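Local structure of type-2Aa cytolytic delta-endotoxin (Bacillus thuringiensis serovar kyushuensis, 1CBY) at residues 44-49 with 171-176; 124-129 with 177-182; 183-188 with 221-226. The protein forms pores in the midgut epithelial membranes of dipteran larvae and so kills them. All coordinates share one frame; numbering follows the deposited sequence.

How the contacts relate
All three contacts belong to one patch of the central beta sheet and the loops at its end. Contact 1 pairs strands 44-48 and 165-175, and contact 3 pairs 183-195 with 210-225. Strands 165-175 and 183-195 lie side by side, joined by Ile175 N to Ala185 O and Phe173 O to Leu187 N, both 2.8 Å. The centres of contacts 1 and 3 are about 10 Å apart. Contact 2 covers the sheet end: Ser128 OG meets Tyr48 OH at 2.9 Å, while Leu124 CD2 packs 3.8 Å from Val223 CG1. The side chain of Leu226 in contact 3 comes within about 7 Å of that of Ser228, the C-terminal processing stop of the protoxin.

Contact 1. Residues 44-49 with 171-176; sequences NTVFYV and ILFSIQ
Val46 holds CG1 anti to its backbone N (chi1 174°), which puts that methyl 4.1 Å from Phe173 CD1. Phe173 turns CG anti to its carbonyl carbon, and the two side chains lie alongside each other, with Val46 CB 3.8 Å from Phe173 CD1. Their strands, 44-48 and 171-175, are parallel neighbours in the central sheet of the toxin's alpha/beta fold, their axes 4.7 Å apart at closest approach and 12° from exact alignment. Five backbone bonds join the two segments, all through even-numbered residues; Ile171, Phe173 and Ile175 bond to strand 183-195 instead. Val46 gives its N-H to Leu172 O at 2.9 Å and receives Ser174 N on its own carbonyl O at 3.0 Å, and Tyr48 N to Ser174 O is almost straight (177°).

Helices cover both faces. On the side of Thr45, Phe47, Leu172 and Ser174 lies helix 54-63, whose Ala57 is touched by both Phe47 and Ser174; on the other, helix 129-141 brings Thr138 against Val46, Ile171 and Phe173. Beneath helix 54-63, Leu172 CD2 fills the angle between Thr45 CG2 and the edge of the Phe47 ring at CE1, 4.0 Å from each. Strand 44-48 also pairs in parallel with a strand of the second subunit, so the sheet runs on through the protoxin dimer, with Phe47 against Leu33 of that subunit.

Past the strand ends, Val49 and Gln176 cross at about a right angle. Gln176 bends at chi2, its OE1 accepts from Gln50 N, and its CB lies 3.7 Å from Val49 CG1.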
# COMPACT_ATOMS: atom_id res chain seq x y z
N ASN A 44 -10.05 2.84 1.78
CA ASN A 44 -8.63 2.57 1.62
C ASN A 44 -8.60 1.11 2.11
O ASN A 44 -8.80 0.83 3.30
CB ASN A 44 -7.80 3.47 2.53
CG ASN A 44 -6.32 3.52 2.13
OD1 ASN A 44 -5.56 4.32 2.66
ND2 ASN A 44 -5.91 2.66 1.20
N THR A 45 -8.46 0.19 1.17
CA THR A 45 -8.49 -1.22 1.47
C THR A 45 -7.16 -1.92 1.76
O THR A 45 -6.16 -1.71 1.07
CB THR A 45 -9.22 -1.95 0.34
OG1 THR A 45 -10.40 -1.20 -0.00
CG2 THR A 45 -9.64 -3.32 0.76
N VAL A 46 -7.15 -2.74 2.81
CA VAL A 46 -5.98 -3.51 3.22
C VAL A 46 -6.43 -4.97 3.35
O VAL A 46 -7.30 -5.28 4.17
CB VAL A 46 -5.40 -3.01 4.56
CG1 VAL A 46 -4.27 -3.91 5.03
CG2 VAL A 46 -4.88 -1.59 4.41
N PHE A 47 -5.86 -5.84 2.52
CA PHE A 47 -6.19 -7.27 2.51
C PHE A 47 -5.02 -8.15 2.92
O PHE A 47 -3.95 -8.12 2.30
CB PHE A 47 -6.60 -7.71 1.10
CG PHE A 47 -8.03 -7.39 0.72
CD1 PHE A 47 -8.87 -6.70 1.59
CD2 PHE A 47 -8.53 -7.79 -0.52
CE1 PHE A 47 -10.17 -6.41 1.22
CE2 PHE A 47 -9.83 -7.51 -0.88
CZ PHE A 47 -10.66 -6.82 -0.01
N TYR A 48 -5.23 -8.96 3.95
CA TYR A 48 -4.23 -9.92 4.43
C TYR A 48 -4.99 -11.24 4.38
O TYR A 48 -5.58 -11.67 5.38
CB TYR A 48 -3.79 -9.60 5.86
CG TYR A 48 -2.66 -10.48 6.36
CD1 TYR A 48 -2.91 -11.77 6.84
CD2 TYR A 48 -1.34 -10.04 6.33
CE1 TYR A 48 -1.88 -12.59 7.29
CE2 TYR A 48 -0.30 -10.86 6.78
CZ TYR A 48 -0.58 -12.13 7.26
OH TYR A 48 0.44 -12.94 7.71
N VAL A 49 -5.03 -11.86 3.20
CA VAL A 49 -5.76 -13.10 3.01
C VAL A 49 -5.05 -14.00 1.99
O VAL A 49 -4.02 -13.63 1.43
CB VAL A 49 -7.20 -12.82 2.46
CG1 VAL A 49 -7.98 -11.91 3.41
CG2 VAL A 49 -7.12 -12.18 1.07
N ILE A 171 -11.35 3.41 5.99
CA ILE A 171 -10.39 2.31 5.88
C ILE A 171 -11.16 1.00 6.03
O ILE A 171 -12.20 0.96 6.68
CB ILE A 171 -9.35 2.37 7.04
CG1 ILE A 171 -8.56 3.67 6.99
CG2 ILE A 171 -8.39 1.19 6.96
CD1 ILE A 171 -7.71 3.91 8.21
N LEU A 172 -10.68 -0.06 5.38
CA LEU A 172 -11.32 -1.37 5.51
C LEU A 172 -10.24 -2.42 5.57
O LEU A 172 -9.41 -2.54 4.66
CB LEU A 172 -12.27 -1.67 4.35
CG LEU A 172 -13.00 -3.01 4.51
CD1 LEU A 172 -14.50 -2.84 4.46
CD2 LEU A 172 -12.53 -4.01 3.46
N PHE A 173 -10.23 -3.17 6.67
CA PHE A 173 -9.26 -4.23 6.87
C PHE A 173 -9.98 -5.55 6.62
O PHE A 173 -11.14 -5.72 7.00
CB PHE A 173 -8.74 -4.23 8.32
CG PHE A 173 -7.91 -3.03 8.69
CD1 PHE A 173 -6.64 -2.85 8.15
CD2 PHE A 173 -8.38 -2.09 9.60
CE1 PHE A 173 -5.85 -1.76 8.53
CE2 PHE A 173 -7.60 -0.99 9.98
CZ PHE A 173 -6.34 -0.83 9.44
N SER A 174 -9.29 -6.48 5.99
CA SER A 174 -9.85 -7.80 5.73
C SER A 174 -8.70 -8.77 6.04
O SER A 174 -7.67 -8.78 5.36
CB SER A 174 -10.30 -7.91 4.27
OG SER A 174 -11.09 -9.06 4.07
N ILE A 175 -8.87 -9.56 7.10
CA ILE A 175 -7.84 -10.49 7.55
C ILE A 175 -8.29 -11.95 7.61
O ILE A 175 -9.36 -12.27 8.13
CB ILE A 175 -7.26 -10.01 8.92
CG1 ILE A 175 -6.52 -11.14 9.63
CG2 ILE A 175 -8.34 -9.40 9.78
CD1 ILE A 175 -5.21 -11.50 9.01
N GLN A 176 -7.45 -12.83 7.08
CA GLN A 176 -7.72 -14.26 7.05
C GLN A 176 -6.41 -15.05 7.02
O GLN A 176 -5.61 -14.90 6.09
CB GLN A 176 -8.57 -14.61 5.82
CG GLN A 176 -8.76 -16.09 5.54
CD GLN A 176 -7.62 -16.71 4.75
OE1 GLN A 176 -7.28 -16.25 3.66
NE2 GLN A 176 -7.04 -17.76 5.29

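Contact 2. Residues 124-129 with 177-182; sequences LVINST and NEDTGA
Asp179 and Asn127 cross their side chains at about a right angle, the amide plane of Asn127 lying 61° from the carboxylate plane of Asp179. The bond between them uses the Asn127 backbone: its N-H, on Asn127 N, reaches Asp179 OD2 at 3.0 Å and is fairly straight (162°), but it arrives from above the carboxylate plane, 74° out of it. The other oxygen, Asp179 OD1, looks toward the Asn127 amide, with Asn127 ND2 3.5 Å away.

Beside this polar pair, Ile126 leans its two branches over the turn at an oblique angle. Ile126 CG2, anti to the backbone N, rests 3.7 Å from Asn177 ND2, and Ile126 CD1 extends to Thr180 CG2 at 3.8 Å. A greasy side chain thus covers the polar turn, while Val125 O lies over the CB of Asp179. Behind it, the Ile126 carbonyl is bonded to the indole N-H of Trp132, and Ser128 sits at the N-cap of helix 129-141, so the segment 124-129 is also tied to that helix.

Asp179 is steadied from its own side as well. Asn177 ND2 gives it a second, weak bond on OD2, the oxygen already used by Asn127 N. The amide of Asn177 is turned so that its OD1 faces the backbone instead, accepting Thr180 N at 3.2 Å nearly along the C=O axis. This is an Asx motif, and residues 178-180 bend like one turn of helix. Thr180 OG1 returns the favour, accepting Asn177 N at 2.8 Å, which gives the reciprocal pattern of a capping box with no regular helix behind it, in the turn between strands 165-175 and 183-195.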
# COMPACT_ATOMS: atom_id res chain seq x y z
N LEU A 124 -10.44 -10.97 17.60
CA LEU A 124 -9.58 -12.09 17.23
C LEU A 124 -8.12 -11.65 17.37
O LEU A 124 -7.76 -10.55 16.96
CB LEU A 124 -9.85 -12.52 15.78
CG LEU A 124 -11.26 -12.89 15.33
CD1 LEU A 124 -11.95 -13.74 16.39
CD2 LEU A 124 -12.08 -11.64 15.05
N VAL A 125 -7.29 -12.50 17.96
CA VAL A 125 -5.88 -12.18 18.13
C VAL A 125 -5.09 -12.74 16.95
O VAL A 125 -5.07 -13.94 16.73
CB VAL A 125 -5.31 -12.72 19.48
CG1 VAL A 125 -5.99 -12.02 20.65
CG2 VAL A 125 -5.51 -14.21 19.59
N ILE A 126 -4.50 -11.84 16.17
CA ILE A 126 -3.74 -12.24 14.99
C ILE A 126 -2.25 -12.19 15.30
O ILE A 126 -1.76 -11.24 15.90
CB ILE A 126 -4.01 -11.30 13.79
CG1 ILE A 126 -5.51 -11.19 13.53
CG2 ILE A 126 -3.29 -11.82 12.54
CD1 ILE A 126 -6.20 -12.49 13.19
N ASN A 127 -1.53 -13.23 14.88
CA ASN A 127 -0.09 -13.31 15.10
C ASN A 127 0.63 -13.07 13.78
O ASN A 127 0.77 -13.99 12.97
CB ASN A 127 0.31 -14.67 15.66
CG ASN A 127 0.09 -14.77 17.15
OD1 ASN A 127 0.75 -14.08 17.93
ND2 ASN A 127 -0.84 -15.62 17.56
N SER A 128 1.00 -11.82 13.54
CA SER A 128 1.71 -11.47 12.32
C SER A 128 2.33 -10.08 12.42
O SER A 128 1.63 -9.09 12.57
CB SER A 128 0.76 -11.52 11.12
OG SER A 128 1.49 -11.41 9.90
N THR A 129 3.65 -10.02 12.34
CA THR A 129 4.38 -8.76 12.41
C THR A 129 3.94 -7.89 11.23
O THR A 129 3.56 -6.73 11.41
CB THR A 129 5.90 -8.99 12.34
OG1 THR A 129 6.29 -9.91 13.36
CG2 THR A 129 6.66 -7.68 12.53
N ASN A 177 -6.19 -15.87 8.04
CA ASN A 177 -4.99 -16.69 8.13
C ASN A 177 -5.17 -17.84 9.11
O ASN A 177 -6.29 -18.13 9.54
CB ASN A 177 -3.78 -15.82 8.52
CG ASN A 177 -3.83 -15.37 9.96
OD1 ASN A 177 -4.81 -15.60 10.67
ND2 ASN A 177 -2.76 -14.74 10.41
N GLU A 178 -4.05 -18.46 9.50
CA GLU A 178 -4.06 -19.58 10.43
C GLU A 178 -4.77 -19.22 11.74
O GLU A 178 -5.50 -20.03 12.30
CB GLU A 178 -2.64 -20.04 10.74
CG GLU A 178 -1.77 -20.33 9.52
CD GLU A 178 -1.20 -19.07 8.87
OE1 GLU A 178 -0.54 -18.28 9.58
OE2 GLU A 178 -1.41 -18.86 7.66
N ASP A 179 -4.58 -17.98 12.19
CA ASP A 179 -5.19 -17.51 13.43
C ASP A 179 -6.71 -17.37 13.35
O ASP A 179 -7.39 -17.67 14.33
CB ASP A 179 -4.56 -16.18 13.87
CG ASP A 179 -3.03 -16.24 13.92
OD1 ASP A 179 -2.48 -17.00 14.74
OD2 ASP A 179 -2.38 -15.53 13.13
N THR A 180 -7.24 -16.94 12.21
CA THR A 180 -8.70 -16.77 12.07
C THR A 180 -9.45 -18.10 11.98
O THR A 180 -10.64 -18.18 12.29
CB THR A 180 -9.08 -15.87 10.87
OG1 THR A 180 -8.38 -16.30 9.69
CG2 THR A 180 -8.75 -14.42 11.16
N GLY A 181 -8.77 -19.14 11.50
CA GLY A 181 -9.39 -20.44 11.41
C GLY A 181 -10.44 -20.62 10.33
O GLY A 181 -10.14 -20.54 9.14
N ALA A 182 -11.67 -20.87 10.77
CA ALA A 182 -12.79 -21.10 9.86
C ALA A 182 -13.55 -19.86 9.40
O ALA A 182 -14.55 -19.98 8.68
CB ALA A 182 -13.76 -22.09 10.49

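Contact 3. Residues 183-188 with 221-226; sequences VMAVLP and TLVQAL
Val183 and Val223 fit together obliquely where strands 183-188 and 221-225 run antiparallel in the central sheet of this alpha/beta toxin, their directions 154° apart. With CG1 of Val183 anti to the carbonyl carbon (chi1 -63°), CG2 falls between the backbone N and that carbon and meets Val223 CB at 3.7 Å.

Two residues on, Ala185 is a low point: its CB methyl faces Val223 CG1 and Thr221 CG2 loosely, 4.4 and 4.5 Å away, and the CD2 methyl of Leu124 from the neighbouring loop settles over this dip. Further on, the Leu187 branch point backs onto Thr221 OG1, whose hydroxyl is bonded to Val121 O.

Met184, Val186, Leu222 and Gln224 make the opposite relief, packed against helix 54-63: Leu60 touches the last three and Ala57 touches Met184. Two hydrogen-bonded pairs, Met184 with Gln224 and Val186 with Leu222, hold the backbones through four bonds. The polar end of Gln224 bonds to Gln56 and Pro88.

Beyond the strand the chain of Leu226 curls back, and its CD1 methyl lies across the Val183-Met184 peptide, 3.8 Å from Met184 CB.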
# COMPACT_ATOMS: atom_id res chain seq x y z
N VAL A 183 -13.11 -18.68 9.81
CA VAL A 183 -13.78 -17.45 9.41
C VAL A 183 -12.80 -16.40 8.94
O VAL A 183 -11.59 -16.52 9.14
CB VAL A 183 -14.62 -16.84 10.56
CG1 VAL A 183 -15.74 -17.78 10.97
CG2 VAL A 183 -13.73 -16.48 11.74
N MET A 184 -13.34 -15.39 8.27
CA MET A 184 -12.57 -14.25 7.77
C MET A 184 -13.05 -13.07 8.60
O MET A 184 -14.23 -12.99 8.94
CB MET A 184 -12.88 -13.98 6.30
CG MET A 184 -12.19 -12.74 5.76
SD MET A 184 -12.51 -12.45 4.02
CE MET A 184 -11.27 -13.50 3.26
N ALA A 185 -12.13 -12.19 8.95
CA ALA A 185 -12.49 -11.02 9.75
C ALA A 185 -12.46 -9.76 8.89
O ALA A 185 -11.48 -9.51 8.17
CB ALA A 185 -11.55 -10.88 10.93
N VAL A 186 -13.54 -8.98 8.93
CA VAL A 186 -13.62 -7.74 8.17
C VAL A 186 -13.78 -6.61 9.16
O VAL A 186 -14.52 -6.75 10.14
CB VAL A 186 -14.82 -7.75 7.21
CG1 VAL A 186 -14.81 -6.50 6.35
CG2 VAL A 186 -14.79 -8.99 6.34
N LEU A 187 -13.11 -5.50 8.91
CA LEU A 187 -13.19 -4.37 9.82
C LEU A 187 -13.36 -3.01 9.12
O LEU A 187 -12.37 -2.39 8.70
CB LEU A 187 -11.93 -4.33 10.70
CG LEU A 187 -11.98 -3.80 12.14
CD1 LEU A 187 -10.57 -3.77 12.70
CD2 LEU A 187 -12.59 -2.41 12.21
N PRO A 188 -14.61 -2.58 8.92
CA PRO A 188 -14.88 -1.28 8.28
C PRO A 188 -14.56 -0.23 9.33
O PRO A 188 -15.21 -0.18 10.38
CB PRO A 188 -16.39 -1.34 8.01
CG PRO A 188 -16.64 -2.78 7.83
CD PRO A 188 -15.84 -3.38 8.97
N THR A 221 -16.33 -5.27 13.83
CA THR A 221 -15.64 -6.44 13.29
C THR A 221 -16.66 -7.52 13.03
O THR A 221 -17.46 -7.86 13.91
CB THR A 221 -14.58 -6.96 14.26
OG1 THR A 221 -13.76 -5.87 14.71
CG2 THR A 221 -13.70 -7.98 13.56
N LEU A 222 -16.65 -8.05 11.82
CA LEU A 222 -17.58 -9.09 11.42
C LEU A 222 -16.81 -10.31 10.93
O LEU A 222 -15.83 -10.17 10.19
CB LEU A 222 -18.48 -8.56 10.30
CG LEU A 222 -19.49 -9.54 9.71
CD1 LEU A 222 -20.88 -8.94 9.75
CD2 LEU A 222 -19.08 -9.91 8.29
N VAL A 223 -17.20 -11.49 11.39
CA VAL A 223 -16.55 -12.71 10.94
C VAL A 223 -17.56 -13.47 10.10
O VAL A 223 -18.75 -13.50 10.41
CB VAL A 223 -16.07 -13.60 12.13
CG1 VAL A 223 -14.96 -12.89 12.90
CG2 VAL A 223 -17.24 -13.97 13.04
N GLN A 224 -17.10 -14.03 8.98
CA GLN A 224 -17.95 -14.80 8.09
C GLN A 224 -17.26 -16.12 7.77
O GLN A 224 -16.05 -16.17 7.59
CB GLN A 224 -18.21 -14.04 6.80
CG GLN A 224 -19.00 -14.83 5.78
CD GLN A 224 -19.13 -14.11 4.46
OE1 GLN A 224 -18.13 -13.70 3.87
NE2 GLN A 224 -20.36 -13.94 3.99
N ALA A 225 -18.04 -17.20 7.70
CA ALA A 225 -17.50 -18.51 7.41
C ALA A 225 -16.69 -18.46 6.12
O ALA A 225 -17.11 -17.84 5.14
CB ALA A 225 -18.63 -19.52 7.28
N LEU A 226 -15.52 -19.08 6.14
CA LEU A 226 -14.64 -19.10 4.99
C LEU A 226 -15.31 -19.70 3.76
O LEU A 226 -15.96 -20.74 3.83
CB LEU A 226 -13.36 -19.87 5.34
CG LEU A 226 -12.05 -19.09 5.24
CD1 LEU A 226 -12.21 -17.71 5.87
CD2 LEU A 226 -10.94 -19.88 5.90